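Local coordinates for protein sialyltransferase 0160 (Photobacterium damselae, PDB 4R84) that transfers sialic acid from its CMP-activated donor to galactoside acceptors, probably in alpha-2,6 linkage, as a bacterial glycosyltransferase of the GT-B structural group, at residues A[39-43]-A[83-88]; A[259-264]-A[283-287]; A[444-450]-A[461-467]. All coordinates share one frame; numbering follows the deposited sequence.

Contact 1 (A[39-43]-A[83-88]); sequences DVVET and FVAPEL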
loop_
_atom_site.group_PDB
_atom_site.type_symbol
_atom_site.label_atom_id
_atom_site.label_comp_id
_atom_site.label_asym_id
_atom_site.label_seq_id
_atom_site.Cartn_x
_atom_site.Cartn_y
_atom_site.Cartn_z
ATOM N N ASP A 39 18.776 5.430 16.073
ATOM C CA ASP A 39 18.563 6.765 15.512
ATOM C C ASP A 39 17.847 7.624 16.545
ATOM O O ASP A 39 16.916 7.157 17.199
ATOM C CB ASP A 39 17.731 6.709 14.221
ATOM C CG ASP A 39 18.493 6.100 13.058
ATOM O OD1 ASP A 39 19.724 5.898 13.185
ATOM O OD2 ASP A 39 17.863 5.842 12.010
ATOM N N VAL A 40 18.294 8.863 16.714
ATOM C CA VAL A 40 17.603 9.797 17.593
ATOM C C VAL A 40 17.197 11.005 16.763
ATOM O O VAL A 40 18.036 11.668 16.136
ATOM C CB VAL A 40 18.476 10.221 18.807
ATOM C CG1 VAL A 40 17.643 11.004 19.836
ATOM C CG2 VAL A 40 19.123 8.997 19.476
ATOM N N VAL A 41 15.897 11.288 16.737
ATOM C CA VAL A 41 15.398 12.417 15.985
ATOM C C VAL A 41 15.830 13.702 16.668
ATOM O O VAL A 41 15.812 13.781 17.894
ATOM C CB VAL A 41 13.866 12.365 15.862
ATOM C CG1 VAL A 41 13.342 13.612 15.164
ATOM C CG2 VAL A 41 13.481 11.108 15.093
ATOM N N GLU A 42 16.252 14.678 15.872
ATOM C CA GLU A 42 16.616 16.006 16.402
ATOM C C GLU A 42 15.596 16.501 17.426
ATOM O O GLU A 42 14.395 16.444 17.185
ATOM C CB GLU A 42 16.731 17.022 15.260
ATOM C CG GLU A 42 17.900 16.782 14.333
ATOM C CD GLU A 42 18.085 17.857 13.276
ATOM O OE1 GLU A 42 17.142 18.637 12.975
ATOM O OE2 GLU A 42 19.206 17.937 12.743
ATOM N N THR A 43 16.118 17.002 18.544
ATOM C CA THR A 43 15.392 17.526 19.718
ATOM C C THR A 43 14.793 16.454 20.635
ATOM O O THR A 43 14.372 16.774 21.746
ATOM C CB THR A 43 14.238 18.528 19.346
ATOM O OG1 THR A 43 13.077 17.813 18.918
ATOM C CG2 THR A 43 14.677 19.546 18.289
ATOM N N PHE A 83 20.736 11.835 26.611
ATOM C CA PHE A 83 21.279 12.433 25.405
ATOM C C PHE A 83 20.129 13.169 24.722
ATOM O O PHE A 83 19.130 12.546 24.340
ATOM C CB PHE A 83 21.870 11.346 24.493
ATOM C CG PHE A 83 22.304 11.827 23.130
ATOM C CD1 PHE A 83 23.604 12.256 22.911
ATOM C CD2 PHE A 83 21.423 11.795 22.046
ATOM C CE1 PHE A 83 24.009 12.671 21.646
ATOM C CE2 PHE A 83 21.818 12.219 20.784
ATOM C CZ PHE A 83 23.113 12.648 20.582
ATOM N N VAL A 84 20.258 14.488 24.593
ATOM C CA VAL A 84 19.290 15.282 23.840
ATOM C C VAL A 84 19.854 15.587 22.465
ATOM O O VAL A 84 20.891 16.242 22.353
ATOM C CB VAL A 84 18.952 16.607 24.535
ATOM C CG1 VAL A 84 17.910 17.385 23.721
ATOM C CG2 VAL A 84 18.463 16.352 25.952
ATOM N N ALA A 85 19.205 15.077 21.420
ATOM C CA ALA A 85 19.702 15.262 20.061
ATOM C C ALA A 85 19.667 16.722 19.634
ATOM O O ALA A 85 18.611 17.353 19.650
ATOM C CB ALA A 85 18.894 14.408 19.070
ATOM N N PRO A 86 20.822 17.258 19.221
ATOM C CA PRO A 86 20.911 18.639 18.738
ATOM C C PRO A 86 20.300 18.805 17.360
ATOM O O PRO A 86 20.070 17.797 16.662
ATOM C CB PRO A 86 22.421 18.895 18.683
ATOM C CG PRO A 86 23.019 17.556 18.515
ATOM C CD PRO A 86 22.143 16.610 19.284
ATOM N N GLU A 87 20.058 20.055 16.972
ATOM C CA GLU A 87 19.629 20.377 15.615
ATOM C C GLU A 87 20.858 20.677 14.767
ATOM O O GLU A 87 21.629 21.587 15.068
ATOM C CB GLU A 87 18.643 21.554 15.610
ATOM C CG GLU A 87 17.305 21.175 16.215
ATOM C CD GLU A 87 16.447 22.367 16.562
ATOM O OE1 GLU A 87 16.941 23.304 17.214
ATOM O OE2 GLU A 87 15.271 22.361 16.184
ATOM N N LEU A 88 21.039 19.876 13.720
ATOM C CA LEU A 88 22.267 19.851 12.942
ATOM C C LEU A 88 22.008 20.221 11.491
ATOM O O LEU A 88 20.863 20.282 11.063
ATOM C CB LEU A 88 22.894 18.461 13.014
ATOM C CG LEU A 88 23.214 17.923 14.402
ATOM C CD1 LEU A 88 23.693 16.483 14.297
ATOM C CD2 LEU A 88 24.258 18.794 15.097
#
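Ala85 sets its CB 3.7 Å from Val40 CG1 and 3.4 Å from the carbonyl oxygen Val41 O, and this is the close-packed part of the contact. Val40 turns CG1 to the alanine by holding it trans to its own nitrogen (chi1 -170°), while its CB lies at the edge of the Phe83 ring. Next to this apolar patch, Thr43 N donates to Ala85 O over 2.7 Å. Glu42, also buried, extends beside the backbone of 86-88. Glu42 CG comes within 3.3 Å of Pro86 O, a buried carbonyl for which the model offers no hydrogen-bond partner. Glu42 OE2 receives Leu88 N at 2.8 Å, nearly straight (167°) but from above the carboxylate plane. Arg196 forms a salt bridge to the same oxygen and Asn195 bonds to OE1, an arrangement that fixes the rotation of the carboxylate and probably favours its charged form. The solvent side is looser: Thr43 and Glu87 are both exposed and meet through Thr43 CG2 and Glu87 OE2, 3.6 Å apart, while Thr43 OG1 bonds back to Glu42 O. Strand 31-41 thus ends beside the exit of strand 81-84, a join between neighbouring strands consistent with the immunoglobulin-like beta-sandwich expected of a PKD-type domain, here tied by Glu42 to residues just before strand 197-204.

Contact 2 (A[259-264]-A[283-287]); sequences EVSLLA and NWHKL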
loop_
_atom_site.group_PDB
_atom_site.type_symbol
_atom_site.label_atom_id
_atom_site.label_comp_id
_atom_site.label_asym_id
_atom_site.label_seq_id
_atom_site.Cartn_x
_atom_site.Cartn_y
_atom_site.Cartn_z
ATOM N N GLU A 259 12.145 12.094 -21.387
ATOM C CA GLU A 259 11.204 12.874 -20.593
ATOM C C GLU A 259 11.590 12.996 -19.112
ATOM O O GLU A 259 10.904 13.680 -18.345
ATOM C CB GLU A 259 9.804 12.287 -20.741
ATOM C CG GLU A 259 9.157 12.744 -22.044
ATOM C CD GLU A 259 7.888 12.006 -22.380
ATOM O OE1 GLU A 259 7.225 12.400 -23.365
ATOM O OE2 GLU A 259 7.559 11.031 -21.671
ATOM N N VAL A 260 12.700 12.377 -18.717
ATOM C CA VAL A 260 13.170 12.544 -17.344
ATOM C C VAL A 260 13.429 14.024 -17.057
ATOM O O VAL A 260 12.994 14.547 -16.030
ATOM C CB VAL A 260 14.446 11.722 -17.056
ATOM C CG1 VAL A 260 15.021 12.071 -15.674
ATOM C CG2 VAL A 260 14.144 10.239 -17.128
ATOM N N SER A 261 14.125 14.711 -17.959
ATOM C CA SER A 261 14.417 16.128 -17.736
ATOM C C SER A 261 13.129 16.952 -17.757
ATOM O O SER A 261 13.021 17.976 -17.097
ATOM C CB SER A 261 15.422 16.654 -18.765
ATOM O OG SER A 261 14.928 16.544 -20.088
ATOM N N LEU A 262 12.151 16.495 -18.526
ATOM C CA LEU A 262 10.852 17.150 -18.568
ATOM C C LEU A 262 10.196 17.112 -17.179
ATOM O O LEU A 262 9.721 18.130 -16.666
ATOM C CB LEU A 262 9.962 16.469 -19.608
ATOM C CG LEU A 262 8.764 17.227 -20.175
ATOM C CD1 LEU A 262 9.170 18.601 -20.672
ATOM C CD2 LEU A 262 8.136 16.419 -21.295
ATOM N N LEU A 263 10.175 15.931 -16.574
ATOM C CA LEU A 263 9.648 15.786 -15.221
ATOM C C LEU A 263 10.470 16.610 -14.233
ATOM O O LEU A 263 9.922 17.338 -13.410
ATOM C CB LEU A 263 9.609 14.312 -14.813
ATOM C CG LEU A 263 9.058 14.026 -13.405
ATOM C CD1 LEU A 263 7.665 14.603 -13.225
ATOM C CD2 LEU A 263 9.057 12.523 -13.123
ATOM N N ALA A 264 11.788 16.502 -14.335
ATOM C CA ALA A 264 12.705 17.220 -13.438
ATOM C C ALA A 264 12.511 18.738 -13.464
ATOM O O ALA A 264 12.459 19.382 -12.413
ATOM C CB ALA A 264 14.143 16.874 -13.786
ATOM N N ASN A 283 9.079 7.449 -14.459
ATOM C CA ASN A 283 10.382 8.118 -14.390
ATOM C C ASN A 283 10.766 8.588 -12.989
ATOM O O ASN A 283 11.794 9.244 -12.816
ATOM C CB ASN A 283 10.412 9.323 -15.320
ATOM C CG ASN A 283 10.857 8.970 -16.712
ATOM O OD1 ASN A 283 11.607 8.010 -16.916
ATOM N ND2 ASN A 283 10.396 9.743 -17.688
ATOM N N TRP A 284 9.938 8.294 -11.995
ATOM C CA TRP A 284 10.203 8.821 -10.656
ATOM C C TRP A 284 11.477 8.237 -10.059
ATOM O O TRP A 284 12.172 8.922 -9.306
ATOM C CB TRP A 284 9.008 8.582 -9.743
ATOM C CG TRP A 284 7.875 9.497 -10.137
ATOM C CD1 TRP A 284 6.904 9.252 -11.065
ATOM C CD2 TRP A 284 7.626 10.810 -9.632
ATOM N NE1 TRP A 284 6.066 10.338 -11.168
ATOM C CE2 TRP A 284 6.497 11.313 -10.299
ATOM C CE3 TRP A 284 8.263 11.624 -8.681
ATOM C CZ2 TRP A 284 5.970 12.582 -10.037
ATOM C CZ3 TRP A 284 7.744 12.884 -8.423
ATOM C CH2 TRP A 284 6.607 13.350 -9.097
ATOM N N HIS A 285 11.800 6.996 -10.419
ATOM C CA HIS A 285 12.998 6.343 -9.879
ATOM C C HIS A 285 14.304 6.949 -10.416
ATOM O O HIS A 285 15.379 6.678 -9.884
ATOM C CB HIS A 285 12.956 4.846 -10.176
ATOM C CG HIS A 285 13.102 4.519 -11.627
ATOM N ND1 HIS A 285 12.198 4.947 -12.576
ATOM C CD2 HIS A 285 14.040 3.804 -12.292
ATOM C CE1 HIS A 285 12.580 4.519 -13.768
ATOM N NE2 HIS A 285 13.693 3.821 -13.622
ATOM N N LYS A 286 14.199 7.771 -11.458
ATOM C CA LYS A 286 15.349 8.484 -12.029
ATOM C C LYS A 286 15.679 9.728 -11.222
ATOM O O LYS A 286 16.756 10.310 -11.361
ATOM C CB LYS A 286 15.069 8.886 -13.484
ATOM C CG LYS A 286 14.901 7.750 -14.488
ATOM C CD LYS A 286 16.232 7.124 -14.869
ATOM C CE LYS A 286 16.565 5.907 -14.045
ATOM N NZ LYS A 286 17.883 5.340 -14.455
ATOM N N LEU A 287 14.743 10.152 -10.390
ATOM C CA LEU A 287 14.903 11.405 -9.656
ATOM C C LEU A 287 14.894 11.254 -8.141
ATOM O O LEU A 287 15.471 12.085 -7.422
ATOM C CB LEU A 287 13.805 12.387 -10.073
ATOM C CG LEU A 287 13.785 12.730 -11.564
ATOM C CD1 LEU A 287 12.605 13.633 -11.900
ATOM C CD2 LEU A 287 15.085 13.381 -11.993
#
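Leu263 holds CG trans to its backbone nitrogen (chi1 -179°), and Val260 does the same with CG1 (chi1 172°); one turn apart on the helix, these torsions bring Leu263 and the methyls of Val260 against residues 283-287. Leu287 brings both methyls to the helix. Leu287 CD1 rests 3.9 Å from Leu263 CG, and Leu287 CD2 touches both Val260 CG1, at 3.9 Å, and Ala264 CB, at 4.0 Å. The side chains of Val260 and Leu287 lie alongside one another, pointing opposite ways. Further along, Leu263 CD2 sits over one face of the Trp284 indole, 4.1 Å from the centroid of the five-membered ring and 12° off its normal, a CH-pi contact in which the leucine crosses the ring system at about a right angle. Val260 CG2 covers the amide of Asn283, coming 3.4 Å from Asn283 OD1, and also touches Lys286 CG at 3.7 Å, beyond which the bent lysine chain leads away. The contact is made without polar bonds between the two segments, and the amide finds its partners elsewhere: Asn283 OD1 with Tyr312 OH, and ND2 with Leu256 O and Gly279 O. These bonds hold the amide at both ends, with Val260 CG2 over one of its faces. Helix 252-267 packs against the loop leading into strand 290-294, with helices 208-211 and 213-219 around Trp284 and Tyr312 of helix 307-313 beside Val260 and Lys286.

Contact 3 (A[444-450]-A[461-467]); sequences DTVAGIA and KVNFIVF. With CSF (cytidine-5'-monophosphate-3-fluoro-N-acetyl-neuraminic acid), chain E.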
loop_
_atom_site.group_PDB
_atom_site.type_symbol
_atom_site.label_atom_id
_atom_site.label_comp_id
_atom_site.label_asym_id
_atom_site.label_seq_id
_atom_site.Cartn_x
_atom_site.Cartn_y
_atom_site.Cartn_z
ATOM N N ASP A 444 -12.903 -20.801 -1.727
ATOM C CA ASP A 444 -12.426 -21.838 -2.623
ATOM C C ASP A 444 -12.566 -21.428 -4.083
ATOM O O ASP A 444 -11.722 -21.761 -4.913
ATOM C CB ASP A 444 -13.160 -23.144 -2.347
ATOM C CG ASP A 444 -12.870 -23.671 -0.966
ATOM O OD1 ASP A 444 -11.772 -24.223 -0.787
ATOM O OD2 ASP A 444 -13.720 -23.526 -0.059
ATOM N N THR A 445 -13.618 -20.678 -4.398
ATOM C CA THR A 445 -13.785 -20.228 -5.766
ATOM C C THR A 445 -14.523 -18.898 -5.791
ATOM O O THR A 445 -15.356 -18.614 -4.925
ATOM C CB THR A 445 -14.535 -21.284 -6.635
ATOM O OG1 THR A 445 -14.241 -21.070 -8.018
ATOM C CG2 THR A 445 -16.061 -21.232 -6.427
ATOM N N VAL A 446 -14.181 -18.086 -6.785
ATOM C CA VAL A 446 -14.757 -16.760 -6.972
ATOM C C VAL A 446 -15.233 -16.611 -8.396
ATOM O O VAL A 446 -14.496 -16.910 -9.324
ATOM C CB VAL A 446 -13.735 -15.649 -6.683
ATOM C CG1 VAL A 446 -14.407 -14.264 -6.789
ATOM C CG2 VAL A 446 -13.110 -15.846 -5.317
ATOM N N ALA A 447 -16.450 -16.115 -8.579
ATOM C CA ALA A 447 -16.936 -15.874 -9.928
ATOM C C ALA A 447 -17.937 -14.746 -9.914
ATOM O O ALA A 447 -18.479 -14.402 -8.868
ATOM C CB ALA A 447 -17.581 -17.138 -10.515
ATOM N N GLY A 448 -18.195 -14.180 -11.085
ATOM C CA GLY A 448 -19.169 -13.114 -11.169
ATOM C C GLY A 448 -18.796 -12.043 -12.159
ATOM O O GLY A 448 -18.098 -12.292 -13.131
ATOM N N ILE A 449 -19.254 -10.826 -11.903
ATOM C CA ILE A 449 -19.086 -9.766 -12.874
ATOM C C ILE A 449 -17.670 -9.221 -12.818
ATOM O O ILE A 449 -17.129 -9.037 -11.728
ATOM C CB ILE A 449 -20.102 -8.626 -12.627
ATOM C CG1 ILE A 449 -21.518 -9.186 -12.425
ATOM C CG2 ILE A 449 -20.036 -7.597 -13.748
ATOM C CD1 ILE A 449 -22.054 -10.069 -13.572
ATOM N N ALA A 450 -17.078 -8.974 -13.986
ATOM C CA ALA A 450 -15.722 -8.434 -14.086
ATOM C C ALA A 450 -15.518 -7.227 -13.200
ATOM O O ALA A 450 -16.414 -6.408 -13.034
ATOM C CB ALA A 450 -15.393 -8.070 -15.510
ATOM N N LYS A 461 -8.406 -19.984 -8.078
ATOM C CA LYS A 461 -9.617 -19.614 -7.358
ATOM C C LYS A 461 -10.593 -18.807 -8.230
ATOM O O LYS A 461 -11.701 -18.488 -7.803
ATOM C CB LYS A 461 -9.249 -18.825 -6.088
ATOM C CG LYS A 461 -8.676 -19.670 -4.963
ATOM C CD LYS A 461 -8.357 -18.808 -3.744
ATOM C CE LYS A 461 -7.696 -19.615 -2.640
ATOM N NZ LYS A 461 -8.631 -20.565 -2.005
ATOM N N VAL A 462 -10.191 -18.485 -9.454
ATOM C CA VAL A 462 -11.087 -17.773 -10.354
ATOM C C VAL A 462 -11.855 -18.745 -11.237
ATOM O O VAL A 462 -11.259 -19.446 -12.045
ATOM C CB VAL A 462 -10.316 -16.779 -11.249
ATOM C CG1 VAL A 462 -11.258 -16.095 -12.222
ATOM C CG2 VAL A 462 -9.585 -15.756 -10.389
ATOM N N ASN A 463 -13.177 -18.777 -11.095
ATOM C CA ASN A 463 -13.964 -19.755 -11.856
ATOM C C ASN A 463 -14.382 -19.246 -13.234
ATOM O O ASN A 463 -14.016 -19.828 -14.258
ATOM C CB ASN A 463 -15.206 -20.167 -11.070
ATOM C CG ASN A 463 -15.653 -21.584 -11.399
ATOM O OD1 ASN A 463 -16.110 -21.856 -12.505
ATOM N ND2 ASN A 463 -15.533 -22.487 -10.428
ATOM N N PHE A 464 -15.147 -18.161 -13.262
ATOM C CA PHE A 464 -15.480 -17.484 -14.516
ATOM C C PHE A 464 -15.681 -16.009 -14.238
ATOM O O PHE A 464 -15.922 -15.607 -13.098
ATOM C CB PHE A 464 -16.738 -18.055 -15.192
ATOM C CG PHE A 464 -18.004 -17.915 -14.386
ATOM C CD1 PHE A 464 -18.700 -16.711 -14.351
ATOM C CD2 PHE A 464 -18.532 -19.003 -13.714
ATOM C CE1 PHE A 464 -19.862 -16.585 -13.627
ATOM C CE2 PHE A 464 -19.707 -18.889 -13.000
ATOM C CZ PHE A 464 -20.382 -17.685 -12.960
ATOM N N ILE A 465 -15.591 -15.216 -15.297
ATOM C CA ILE A 465 -15.798 -13.780 -15.207
ATOM C C ILE A 465 -16.784 -13.314 -16.259
ATOM O O ILE A 465 -16.661 -13.671 -17.435
ATOM C CB ILE A 465 -14.489 -13.037 -15.382
ATOM C CG1 ILE A 465 -13.514 -13.465 -14.288
ATOM C CG2 ILE A 465 -14.727 -11.557 -15.270
ATOM C CD1 ILE A 465 -12.192 -12.749 -14.350
ATOM N N VAL A 466 -17.760 -12.515 -15.833
ATOM C CA VAL A 466 -18.802 -12.038 -16.731
ATOM C C VAL A 466 -18.583 -10.598 -17.154
ATOM O O VAL A 466 -18.441 -9.714 -16.307
ATOM C CB VAL A 466 -20.169 -12.145 -16.074
ATOM C CG1 VAL A 466 -21.240 -11.573 -16.999
ATOM C CG2 VAL A 466 -20.462 -13.608 -15.740
ATOM N N PHE A 467 -18.533 -10.361 -18.460
ATOM C CA PHE A 467 -18.496 -8.994 -18.949
ATOM C C PHE A 467 -19.880 -8.562 -19.380
ATOM O O PHE A 467 -20.632 -9.346 -19.928
ATOM C CB PHE A 467 -17.502 -8.862 -20.083
ATOM C CG PHE A 467 -16.104 -9.015 -19.629
ATOM C CD1 PHE A 467 -15.574 -10.269 -19.413
ATOM C CD2 PHE A 467 -15.329 -7.901 -19.360
ATOM C CE1 PHE A 467 -14.274 -10.414 -18.962
ATOM C CE2 PHE A 467 -14.039 -8.041 -18.911
ATOM C CZ PHE A 467 -13.512 -9.294 -18.709
HETATM C C5A CSF E . -15.117 0.584 -14.210
HETATM C C4A CSF E . -14.394 1.340 -13.102
HETATM C C2A CSF E . -15.951 0.252 -11.429
HETATM O O6A CSF E . -16.528 -0.445 -12.549
HETATM C C6A CSF E . -15.641 -0.722 -13.627
HETATM C C3A CSF E . -15.321 1.574 -11.904
HETATM O O4A CSF E . -13.930 2.591 -13.626
HETATM N N5A CSF E . -14.194 0.301 -15.286
HETATM C C7A CSF E . -16.432 -1.472 -14.681
HETATM C C8A CSF E . -16.948 -2.783 -14.114
HETATM C C9A CSF E . -17.559 -3.633 -15.221
HETATM O O9A CSF E . -17.987 -4.861 -14.634
HETATM O O8A CSF E . -15.838 -3.491 -13.562
HETATM O O7A CSF E . -17.552 -0.682 -15.083
HETATM C C1A CSF E . -17.046 0.545 -10.424
HETATM O OBA CSF E . -16.732 1.051 -9.329
HETATM O OAA CSF E . -18.239 0.288 -10.714
HETATM O O1A CSF E . -14.923 -0.488 -10.767
HETATM O O2A CSF E . -13.540 -2.554 -10.639
HETATM N N1 CSF E . -15.890 -4.052 -5.403
HETATM C C2 CSF E . -16.172 -4.960 -4.370
HETATM N N3 CSF E . -17.060 -5.958 -4.575
HETATM C C4 CSF E . -17.659 -6.076 -5.779
HETATM C C5 CSF E . -17.396 -5.172 -6.809
HETATM C C6 CSF E . -16.492 -4.137 -6.592
HETATM C "C3'" CSF E . -13.121 -2.880 -6.575
HETATM C "C2'" CSF E . -13.509 -3.389 -5.211
HETATM C "C1'" CSF E . -14.953 -2.955 -5.110
HETATM O "O4'" CSF E . -15.142 -1.885 -6.039
HETATM C "C4'" CSF E . -13.886 -1.578 -6.643
HETATM P PA CSF E . -14.922 -2.044 -10.319
HETATM O "O5'" CSF E . -14.941 -2.025 -8.732
HETATM C "C5'" CSF E . -14.114 -1.089 -8.057
HETATM O "O3'" CSF E . -11.712 -2.735 -6.700
HETATM O "O2'" CSF E . -12.790 -2.681 -4.192
HETATM N N4 CSF E . -18.550 -7.076 -5.988
HETATM O O2 CSF E . -15.591 -4.827 -3.260
HETATM O O3A CSF E . -16.148 -2.789 -10.775
HETATM C C10 CSF E . -14.443 0.606 -16.563
HETATM O O10 CSF E . -15.434 1.231 -16.910
HETATM C C11 CSF E . -13.429 0.106 -17.554
HETATM F F3A CSF E . -16.336 2.437 -12.248
#
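Residues 445-447 and 462-467 run parallel, 7° apart, with a beta bulge that slips the register by one residue between the Val446-Val462 and Gly448-Ile465 bridges: on the Val446 side Val446 N bonds to Lys461 O and Asn463 N to Val446 O, and beyond the bulge a weak bond from Gly448 N to Phe464 O is followed by Val466 N to Gly448 O at 2.7 Å and Ala450 N to Val466 O at 2.8 Å. Asn463, at the bulge, lays its ND2 on Thr445 OG1 at 3.1 Å, the oxygen lying in the amide plane, and ND2 also bonds to Leu396 O. Ala447 CB stands over the centre of the Phe464 ring, 3.6 Å from its centroid, while Ala450 CB covers the Phe467 ring nearer the rim. Packing is tight where Ile465 CG2 meets Ala450 CA at 3.5 Å. Past this point Ala450 O takes hydrogen bonds from two glycerol-chain hydroxyls of the fluorinated sialyl group, CSF O9A at 2.7 Å and CSF O8A at 3.0 Å. Strand 358-362 borders 445-447 on its other edge, helix 373-388 packs on Phe464 and Val466, and helix 483-490 packs on Ile465 and Phe467.

How the contacts relate
The three contacts follow one another along the chain without overlap and belong to different parts of a modular enzyme. Contact 1 lies in the N-terminal PKD-like region, whereas contacts 2 and 3 belong to the sialyltransferase part of the chain. Centres of contacts 1 and 2 are 34 Å apart (nearest atoms about 21 Å), those of 2 and 3 are 39 Å apart, and those of 1 and 3 are 54 Å apart, on opposite sides of the chain's centre. Of the three, contact 3 alone holds residues of the donor pocket, which Lys405, His407 and Glu434 help to complete; the nearest atoms of contacts 1 and 2 lie about 39 and 28 Å from contact 3.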